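PDB 4HGZ: CcbJ from Streptomyces caelestis, which probably transfers a methyl group from S-adenosyl-L-methionine to a nitrogen atom of its substrate. Local coordinates for residues Val76-Ala81 with Asp98-Lys103; Gly118-Leu123 with Met153-Glu158; Ala234-Met239 with Ser268-Ala273. One frame throughout, in Å; residues are numbered along the deposited sequence.

Interaction 1. Residues Val76-Ala81 with Asp98-Lys103; sequences VAFPLA and DKLREK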
loop_
_atom_site.group_PDB
_atom_site.type_symbol
_atom_site.label_atom_id
_atom_site.label_comp_id
_atom_site.label_asym_id
_atom_site.label_seq_id
_atom_site.Cartn_x
_atom_site.Cartn_y
_atom_site.Cartn_z
ATOM N N VAL C 76 -33.267 -9.191 13.395
ATOM C CA VAL C 76 -33.291 -8.573 14.712
ATOM C C VAL C 76 -34.672 -8.669 15.370
ATOM O O VAL C 76 -34.781 -8.751 16.591
ATOM C CB VAL C 76 -32.881 -7.089 14.623
ATOM C CG1 VAL C 76 -32.675 -6.504 16.012
ATOM C CG2 VAL C 76 -31.615 -6.935 13.774
ATOM N N ALA C 77 -35.724 -8.671 14.557
ATOM C CA ALA C 77 -37.100 -8.634 15.061
ATOM C C ALA C 77 -37.483 -9.874 15.870
ATOM O O ALA C 77 -38.106 -9.768 16.924
ATOM C CB ALA C 77 -38.097 -8.403 13.916
ATOM N N PHE C 78 -37.103 -11.050 15.394
ATOM C CA PHE C 78 -37.462 -12.261 16.122
ATOM C C PHE C 78 -36.716 -12.424 17.452
ATOM O O PHE C 78 -37.321 -12.771 18.470
ATOM C CB PHE C 78 -37.323 -13.495 15.230
ATOM C CG PHE C 78 -38.337 -13.539 14.135
ATOM C CD1 PHE C 78 -39.685 -13.652 14.435
ATOM C CD2 PHE C 78 -37.957 -13.437 12.813
ATOM C CE1 PHE C 78 -40.628 -13.678 13.435
ATOM C CE2 PHE C 78 -38.898 -13.460 11.811
ATOM C CZ PHE C 78 -40.232 -13.586 12.121
ATOM N N PRO C 79 -35.397 -12.194 17.449
ATOM C CA PRO C 79 -34.738 -12.126 18.743
ATOM C C PRO C 79 -35.389 -11.074 19.637
ATOM O O PRO C 79 -35.475 -11.267 20.841
ATOM C CB PRO C 79 -33.310 -11.735 18.378
ATOM C CG PRO C 79 -33.101 -12.423 17.072
ATOM C CD PRO C 79 -34.428 -12.316 16.347
ATOM N N LEU C 80 -35.858 -9.973 19.062
ATOM C CA LEU C 80 -36.589 -9.008 19.874
ATOM C C LEU C 80 -37.833 -9.652 20.468
ATOM O O LEU C 80 -38.160 -9.453 21.639
ATOM C CB LEU C 80 -36.965 -7.770 19.068
ATOM C CG LEU C 80 -35.931 -6.645 19.200
ATOM C CD1 LEU C 80 -36.182 -5.525 18.200
ATOM C CD2 LEU C 80 -35.905 -6.096 20.634
ATOM N N ALA C 81 -38.521 -10.436 19.650
ATOM C CA ALA C 81 -39.787 -11.008 20.063
ATOM C C ALA C 81 -39.553 -12.011 21.179
ATOM O O ALA C 81 -40.428 -12.222 22.015
ATOM C CB ALA C 81 -40.503 -11.649 18.873
ATOM N N ASP C 98 -42.899 -10.795 2.769
ATOM C CA ASP C 98 -43.692 -12.006 2.699
ATOM C C ASP C 98 -43.059 -13.078 3.582
ATOM O O ASP C 98 -43.748 -13.748 4.349
ATOM C CB ASP C 98 -43.842 -12.483 1.252
ATOM C CG ASP C 98 -44.914 -11.709 0.488
ATOM O OD1 ASP C 98 -45.723 -11.018 1.142
ATOM O OD2 ASP C 98 -44.956 -11.795 -0.761
ATOM N N LYS C 99 -41.740 -13.221 3.490
ATOM C CA LYS C 99 -41.031 -14.223 4.275
ATOM C C LYS C 99 -41.111 -13.950 5.769
ATOM O O LYS C 99 -41.355 -14.852 6.558
ATOM C CB LYS C 99 -39.572 -14.319 3.851
ATOM C CG LYS C 99 -39.295 -15.457 2.908
ATOM C CD LYS C 99 -37.946 -16.076 3.203
ATOM C CE LYS C 99 -37.949 -17.565 2.877
ATOM N NZ LYS C 99 -36.812 -18.277 3.528
ATOM N N LEU C 100 -40.897 -12.704 6.161
ATOM C CA LEU C 100 -41.060 -12.344 7.549
ATOM C C LEU C 100 -42.437 -12.789 8.054
ATOM O O LEU C 100 -42.560 -13.305 9.159
ATOM C CB LEU C 100 -40.863 -10.843 7.747
ATOM C CG LEU C 100 -41.165 -10.357 9.163
ATOM C CD1 LEU C 100 -40.058 -10.772 10.077
ATOM C CD2 LEU C 100 -41.327 -8.858 9.219
ATOM N N ARG C 101 -43.469 -12.603 7.238
ATOM C CA ARG C 101 -44.829 -12.977 7.620
ATOM C C ARG C 101 -44.965 -14.475 7.806
ATOM O O ARG C 101 -45.627 -14.945 8.727
ATOM C CB ARG C 101 -45.823 -12.528 6.560
ATOM C CG ARG C 101 -46.137 -11.052 6.573
ATOM C CD ARG C 101 -47.539 -10.835 6.065
ATOM N NE ARG C 101 -47.870 -9.426 5.925
ATOM C CZ ARG C 101 -47.947 -8.812 4.756
ATOM N NH1 ARG C 101 -47.707 -9.492 3.647
ATOM N NH2 ARG C 101 -48.263 -7.528 4.697
ATOM N N GLU C 102 -44.342 -15.222 6.909
ATOM C CA GLU C 102 -44.382 -16.671 6.952
ATOM C C GLU C 102 -43.712 -17.170 8.233
ATOM O O GLU C 102 -44.306 -17.912 9.009
ATOM C CB GLU C 102 -43.667 -17.224 5.722
ATOM C CG GLU C 102 -43.968 -18.670 5.390
ATOM C CD GLU C 102 -43.324 -19.101 4.078
ATOM O OE1 GLU C 102 -42.719 -18.241 3.395
ATOM O OE2 GLU C 102 -43.421 -20.300 3.732
ATOM N N LYS C 103 -42.474 -16.745 8.448
ATOM C CA LYS C 103 -41.727 -17.105 9.651
ATOM C C LYS C 103 -42.463 -16.693 10.924
ATOM O O LYS C 103 -42.485 -17.435 11.908
ATOM C CB LYS C 103 -40.328 -16.490 9.612
ATOM C CG LYS C 103 -39.400 -17.182 8.622
ATOM C CD LYS C 103 -38.212 -16.314 8.231
ATOM C CE LYS C 103 -37.348 -15.965 9.424
ATOM N NZ LYS C 103 -36.085 -15.295 9.003
#
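Phe78 and Lys103 bring the backbones of 76-81 and 98-103 nearest, yet their CA atoms are still 9.1 Å apart, so this is a contact of long side chains bridging two well-separated helices. Phe78 does most of the bridging. Its CB bond points toward the other helix, and with CG anti to the carbonyl carbon (chi1 -69°) the ring carries on across the gap, leading with CE2 and CZ. The methyl CD1 of Leu100 meets that end of the ring obliquely, 3.4 Å from Phe78 CE2. Leu100 reaches it by a turn of its own: CG stands anti to the backbone N (chi1 174°), which brings the branch nearer to Phe78 than the direction of its CB suggests. The backbone O of Leu100 lies in the plane of the ring at its edge, 3.8 Å from Phe78 CZ. In class I methyltransferases of the Rossmann type, the helices following the first and second strands of the parallel sheet pack side by side on one of its faces. Helices 77-82 and 94-106 follow strands 66-69 and 87-91 in just that order. Strand 113-117 continues the same surface, where Val113 touches Phe78 and Pro115 touches Leu100. Lys103, itself partly exposed, lies at the margin of the contact. Its CB sits 3.8 Å from Phe78 CZ, and after a bend at chi3 (61°) its CE comes back to within 3.8 Å of Phe78 CE2. The aliphatic chain thus lies against the ring, while NZ goes on to a hydrogen bond with Thr73 O in the loop that precedes helix 77-82. His107 stacks on the Phe78 ring.

Interaction 2. Residues Gly118-Leu123 with Met153-Glu158; sequences GNFAKL and MRQARE
The carbonyl O of Phe120 receives two N-H groups: the side-chain amide of Gln155, with NE2 3.1 Å from Phe120 O, and, more weakly, the backbone N of Leu123 within its own turn. The bond from Gln155 is fairly straight at hydrogen (155°), and Phe120 O lies close to the amide plane of Gln155. Seen from the acceptor it is less regular, since NE2 stands well above the carbonyl plane, 49° out of it. One amide thereby serves two purposes, for its plane is almost parallel to the Phe120 ring (8° apart) and NE2 also rests over one ring face, offset toward the rim. Farther back, Gln155 CB packs at 3.7 Å from Phe120 CE2. The Gln155 chain, extended beyond CG, runs past the ring in the opposite sense to it, which is how both its root and its amide find the same aromatic group. The other end of the amide, OE1, lies against Ala121, 3.2 Å from its CA and 3.6 Å from its CB. Ala121 is itself held from the loop side, its N donating to Asn119 OD1 at 2.8 Å in an Asx turn. Asn119 and Phe120 bind S-adenosyl-L-homocysteine in another structure of the protein; Gln155 therefore probably steadies, as a second-shell residue, the loop that carries them. This loop follows strand 113-117; Phe120 turns from it onto Leu67 and Leu69 of strand 66-69 and onto Cys152 and Leu159 of helix 146-159, whose Met153 and Ala156 lie against Phe166 of strand 164-171.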
loop_
_atom_site.group_PDB
_atom_site.type_symbol
_atom_site.label_atom_id
_atom_site.label_comp_id
_atom_site.label_asym_id
_atom_site.label_seq_id
_atom_site.Cartn_x
_atom_site.Cartn_y
_atom_site.Cartn_z
ATOM N N GLY C 118 -43.868 -1.315 3.044
ATOM C CA GLY C 118 -43.863 0.007 2.456
ATOM C C GLY C 118 -42.565 0.776 2.543
ATOM O O GLY C 118 -41.590 0.338 3.148
ATOM N N ASN C 119 -42.566 1.935 1.910
ATOM C CA ASN C 119 -41.461 2.864 1.954
ATOM C C ASN C 119 -41.704 3.775 3.141
ATOM O O ASN C 119 -42.755 4.413 3.242
ATOM C CB ASN C 119 -41.395 3.646 0.636
ATOM C CG ASN C 119 -40.643 4.955 0.757
ATOM O OD1 ASN C 119 -40.024 5.245 1.781
ATOM N ND2 ASN C 119 -40.694 5.758 -0.301
ATOM N N PHE C 120 -40.742 3.805 4.058
ATOM C CA PHE C 120 -40.929 4.502 5.321
ATOM C C PHE C 120 -41.360 5.952 5.133
ATOM O O PHE C 120 -42.177 6.473 5.890
ATOM C CB PHE C 120 -39.651 4.450 6.150
ATOM C CG PHE C 120 -39.783 5.096 7.494
ATOM C CD1 PHE C 120 -40.812 4.733 8.350
ATOM C CD2 PHE C 120 -38.876 6.063 7.906
ATOM C CE1 PHE C 120 -40.936 5.323 9.590
ATOM C CE2 PHE C 120 -38.993 6.658 9.149
ATOM C CZ PHE C 120 -40.023 6.291 9.996
ATOM N N ALA C 121 -40.799 6.601 4.124
ATOM C CA ALA C 121 -41.007 8.020 3.921
ATOM C C ALA C 121 -42.471 8.329 3.622
ATOM O O ALA C 121 -42.925 9.456 3.820
ATOM C CB ALA C 121 -40.105 8.524 2.801
ATOM N N LYS C 122 -43.207 7.317 3.163
ATOM C CA LYS C 122 -44.575 7.511 2.688
ATOM C C LYS C 122 -45.622 6.860 3.574
ATOM O O LYS C 122 -46.799 7.209 3.499
ATOM C CB LYS C 122 -44.723 7.009 1.248
ATOM C CG LYS C 122 -44.123 7.954 0.229
ATOM C CD LYS C 122 -43.791 7.263 -1.080
ATOM C CE LYS C 122 -43.253 8.290 -2.072
ATOM N NZ LYS C 122 -42.708 7.675 -3.302
ATOM N N LEU C 123 -45.203 5.915 4.406
ATOM C CA LEU C 123 -46.140 5.231 5.303
ATOM C C LEU C 123 -46.701 6.147 6.373
ATOM O O LEU C 123 -45.972 6.901 7.003
ATOM C CB LEU C 123 -45.488 4.022 5.964
ATOM C CG LEU C 123 -45.583 2.746 5.140
ATOM C CD1 LEU C 123 -44.352 1.889 5.363
ATOM C CD2 LEU C 123 -46.837 2.002 5.503
ATOM N N MET C 153 -34.236 10.674 9.516
ATOM C CA MET C 153 -33.972 10.870 10.939
ATOM C C MET C 153 -35.106 11.665 11.561
ATOM O O MET C 153 -35.549 11.372 12.678
ATOM C CB MET C 153 -32.624 11.575 11.160
ATOM C CG MET C 153 -31.446 10.864 10.475
ATOM S SD MET C 153 -29.847 11.647 10.752
ATOM C CE MET C 153 -29.401 10.839 12.276
ATOM N N ARG C 154 -35.596 12.655 10.816
ATOM C CA ARG C 154 -36.666 13.513 11.304
ATOM C C ARG C 154 -37.998 12.780 11.488
ATOM O O ARG C 154 -38.649 12.940 12.516
ATOM C CB ARG C 154 -36.820 14.748 10.424
ATOM C CG ARG C 154 -37.922 15.701 10.880
ATOM C CD ARG C 154 -37.661 17.119 10.372
ATOM N NE ARG C 154 -37.238 17.132 8.969
ATOM C CZ ARG C 154 -36.283 17.919 8.478
ATOM N NH1 ARG C 154 -35.625 18.764 9.270
ATOM N NH2 ARG C 154 -35.974 17.855 7.189
ATOM N N GLN C 155 -38.400 11.962 10.520
ATOM C CA GLN C 155 -39.622 11.173 10.695
ATOM C C GLN C 155 -39.505 10.286 11.916
ATOM O O GLN C 155 -40.478 10.067 12.637
ATOM C CB GLN C 155 -39.885 10.275 9.500
ATOM C CG GLN C 155 -40.047 10.967 8.178
ATOM C CD GLN C 155 -40.271 9.961 7.075
ATOM O OE1 GLN C 155 -39.579 9.968 6.057
ATOM N NE2 GLN C 155 -41.220 9.061 7.288
ATOM N N ALA C 156 -38.304 9.759 12.136
ATOM C CA ALA C 156 -38.076 8.875 13.265
ATOM C C ALA C 156 -38.188 9.658 14.557
ATOM O O ALA C 156 -38.730 9.160 15.543
ATOM C CB ALA C 156 -36.721 8.207 13.164
ATOM N N ARG C 157 -37.669 10.879 14.560
ATOM C CA ARG C 157 -37.762 11.716 15.754
ATOM C C ARG C 157 -39.221 11.920 16.158
ATOM O O ARG C 157 -39.585 11.773 17.328
ATOM C CB ARG C 157 -37.106 13.079 15.517
ATOM C CG ARG C 157 -37.218 14.034 16.699
ATOM C CD ARG C 157 -37.012 15.471 16.261
ATOM N NE ARG C 157 -38.274 16.197 16.143
ATOM C CZ ARG C 157 -38.517 17.129 15.226
ATOM N NH1 ARG C 157 -37.593 17.437 14.322
ATOM N NH2 ARG C 157 -39.695 17.739 15.195
ATOM N N GLU C 158 -40.050 12.246 15.169
ATOM C CA GLU C 158 -41.439 12.609 15.406
ATOM C C GLU C 158 -42.302 11.426 15.839
ATOM O O GLU C 158 -43.410 11.608 16.332
ATOM C CB GLU C 158 -42.019 13.275 14.163
ATOM C CG GLU C 158 -41.374 14.617 13.822
ATOM C CD GLU C 158 -41.770 15.138 12.439
ATOM O OE1 GLU C 158 -42.298 14.352 11.621
ATOM O OE2 GLU C 158 -41.546 16.339 12.168
#

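Interaction 3. Residues Ala234-Met239 with Ser268-Ala273; sequences AELDLM and SVYRAA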
loop_
_atom_site.group_PDB
_atom_site.type_symbol
_atom_site.label_atom_id
_atom_site.label_comp_id
_atom_site.label_asym_id
_atom_site.label_seq_id
_atom_site.Cartn_x
_atom_site.Cartn_y
_atom_site.Cartn_z
ATOM N N ALA C 234 -19.117 12.851 12.262
ATOM C CA ALA C 234 -19.368 14.258 12.569
ATOM C C ALA C 234 -20.426 14.865 11.652
ATOM O O ALA C 234 -21.213 15.708 12.085
ATOM C CB ALA C 234 -18.073 15.077 12.535
ATOM N N GLU C 235 -20.432 14.445 10.390
ATOM C CA GLU C 235 -21.470 14.848 9.449
ATOM C C GLU C 235 -22.794 14.291 9.956
ATOM O O GLU C 235 -23.786 15.010 10.066
ATOM C CB GLU C 235 -21.172 14.294 8.053
ATOM C CG GLU C 235 -22.242 14.566 7.003
ATOM C CD GLU C 235 -22.131 13.665 5.769
ATOM O OE1 GLU C 235 -21.189 12.842 5.688
ATOM O OE2 GLU C 235 -22.998 13.780 4.870
ATOM N N LEU C 236 -22.792 13.003 10.287
ATOM C CA LEU C 236 -23.994 12.331 10.761
ATOM C C LEU C 236 -24.599 13.039 11.972
ATOM O O LEU C 236 -25.810 13.293 12.020
ATOM C CB LEU C 236 -23.683 10.884 11.103
ATOM C CG LEU C 236 -24.886 9.997 11.396
ATOM C CD1 LEU C 236 -25.822 9.966 10.191
ATOM C CD2 LEU C 236 -24.389 8.596 11.753
ATOM N N ASP C 237 -23.751 13.367 12.941
ATOM C CA ASP C 237 -24.199 14.059 14.149
ATOM C C ASP C 237 -24.820 15.422 13.829
ATOM O O ASP C 237 -25.749 15.873 14.508
ATOM C CB ASP C 237 -23.035 14.233 15.133
ATOM C CG ASP C 237 -22.570 12.911 15.737
ATOM O OD1 ASP C 237 -23.263 11.870 15.574
ATOM O OD2 ASP C 237 -21.500 12.916 16.382
ATOM N N LEU C 238 -24.305 16.083 12.797
ATOM C CA LEU C 238 -24.837 17.384 12.427
ATOM C C LEU C 238 -26.194 17.193 11.741
ATOM O O LEU C 238 -27.140 17.952 11.968
ATOM C CB LEU C 238 -23.849 18.137 11.534
ATOM C CG LEU C 238 -24.288 19.538 11.126
ATOM C CD1 LEU C 238 -24.657 20.327 12.370
ATOM C CD2 LEU C 238 -23.212 20.241 10.319
ATOM N N MET C 239 -26.289 16.155 10.919
ATOM C CA MET C 239 -27.550 15.787 10.309
ATOM C C MET C 239 -28.589 15.554 11.399
ATOM O O MET C 239 -29.698 16.094 11.342
ATOM C CB MET C 239 -27.377 14.536 9.462
ATOM C CG MET C 239 -26.504 14.761 8.264
ATOM S SD MET C 239 -25.811 13.244 7.587
ATOM C CE MET C 239 -27.298 12.320 7.189
ATOM N N SER C 268 -24.995 4.223 17.130
ATOM C CA SER C 268 -25.222 5.538 17.690
ATOM C C SER C 268 -26.634 5.627 18.237
ATOM O O SER C 268 -27.579 5.101 17.643
ATOM C CB SER C 268 -24.999 6.615 16.625
ATOM O OG SER C 268 -23.719 6.480 16.034
ATOM N N VAL C 269 -26.763 6.293 19.376
ATOM C CA VAL C 269 -28.041 6.459 20.032
ATOM C C VAL C 269 -28.345 7.947 20.181
ATOM O O VAL C 269 -27.548 8.698 20.771
ATOM C CB VAL C 269 -28.022 5.834 21.430
ATOM C CG1 VAL C 269 -29.409 5.880 22.049
ATOM C CG2 VAL C 269 -27.508 4.428 21.362
ATOM N N TYR C 270 -29.502 8.358 19.661
ATOM C CA TYR C 270 -29.914 9.761 19.658
ATOM C C TYR C 270 -31.212 9.965 20.438
ATOM O O TYR C 270 -32.059 9.061 20.506
ATOM C CB TYR C 270 -30.136 10.236 18.221
ATOM C CG TYR C 270 -28.913 10.178 17.341
ATOM C CD1 TYR C 270 -28.023 11.243 17.285
ATOM C CD2 TYR C 270 -28.649 9.064 16.563
ATOM C CE1 TYR C 270 -26.911 11.198 16.471
ATOM C CE2 TYR C 270 -27.540 9.010 15.755
ATOM C CZ TYR C 270 -26.670 10.077 15.713
ATOM O OH TYR C 270 -25.553 10.025 14.907
ATOM N N ARG C 271 -31.357 11.160 21.012
ATOM C CA ARG C 271 -32.577 11.576 21.691
ATOM C C ARG C 271 -33.143 12.785 20.975
ATOM O O ARG C 271 -32.458 13.425 20.185
ATOM C CB ARG C 271 -32.292 12.003 23.129
ATOM C CG ARG C 271 -32.170 10.892 24.133
ATOM C CD ARG C 271 -32.038 11.479 25.538
ATOM N NE ARG C 271 -30.992 12.501 25.597
ATOM C CZ ARG C 271 -30.763 13.285 26.645
ATOM N NH1 ARG C 271 -31.514 13.184 27.734
ATOM N NH2 ARG C 271 -29.784 14.179 26.601
ATOM N N ALA C 272 -34.394 13.109 21.279
ATOM C CA ALA C 272 -34.995 14.344 20.820
ATOM C C ALA C 272 -34.295 15.476 21.548
ATOM O O ALA C 272 -33.945 15.329 22.711
ATOM C CB ALA C 272 -36.468 14.347 21.146
ATOM N N ALA C 273 -34.092 16.604 20.876
ATOM C CA ALA C 273 -33.359 17.712 21.482
ATOM C C ALA C 273 -34.231 18.544 22.416
ATOM O O ALA C 273 -35.296 19.022 22.028
ATOM C CB ALA C 273 -32.736 18.587 20.415
#
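Tyr270 reaches from strand 265-272 to Leu236 and Asp237 of helix 233-242, and its length spans most of the 9.0 Å between the CA atoms of Tyr270 and Asp237. Its CB points toward the helix, and CG is set anti to the carbonyl carbon (chi1 -62°), which carries the ring on toward the helix. Along the ring, CE1 is the first atom to meet the helix, 3.8 Å from Asp237 OD1; CZ follows at 3.9 Å from that same oxygen, which lies near the ring plane at its edge. At the tip, OH donates a hydrogen bond to Asp237 OD1 at 3.0 Å, and the oxygen is met nearly along its C-O axis. The carboxylate is turned 74° from the ring, so the two groups meet crosswise and not as stacked plates. Leu236 packs obliquely against the hydroxyl, with CG 3.6 Å and CD2 3.7 Å from Tyr270 OH. The strand belongs to the antiparallel end of the mixed sheet, between strands 164-171 and 245-251, and Tyr270 touches Phe166 on the former. Helix 233-242 packs over this end, and in its first turns Ala234, Glu235, Leu238 and Met239 meet a second subunit. Asp237 OD2 forms a salt bridge with Arg250 of strand 245-251. With a phenol donating to OD1, which has a further partner outside the two segments, and a guanidinium paired with OD2, the carboxylate is probably ionised, and it ties the helix to two adjacent strands through one polar side chain.

How the interactions relate
Interactions 1 and 3 are mainly buried and lie on opposite sides of the chain's centre, with centres 28 Å apart; interaction 2 is only partly buried. Interaction 1 pairs two helices near the parallel end of the mixed sheet mainly through apolar side-chain atoms. Interaction 2 secures a cofactor-binding loop to helix 146-159 with an amide-to-carbonyl bond, and interaction 3 fixes a helix to the antiparallel end with a carboxylate acceptor that is probably charged. Only interactions 2 and 3 touch: Met153 SD packs 4.0 Å from Met239 CB, joining helices 146-159 and 233-242. Interaction 1 comes no nearer than about 8 Å to interaction 2, between nearest atoms.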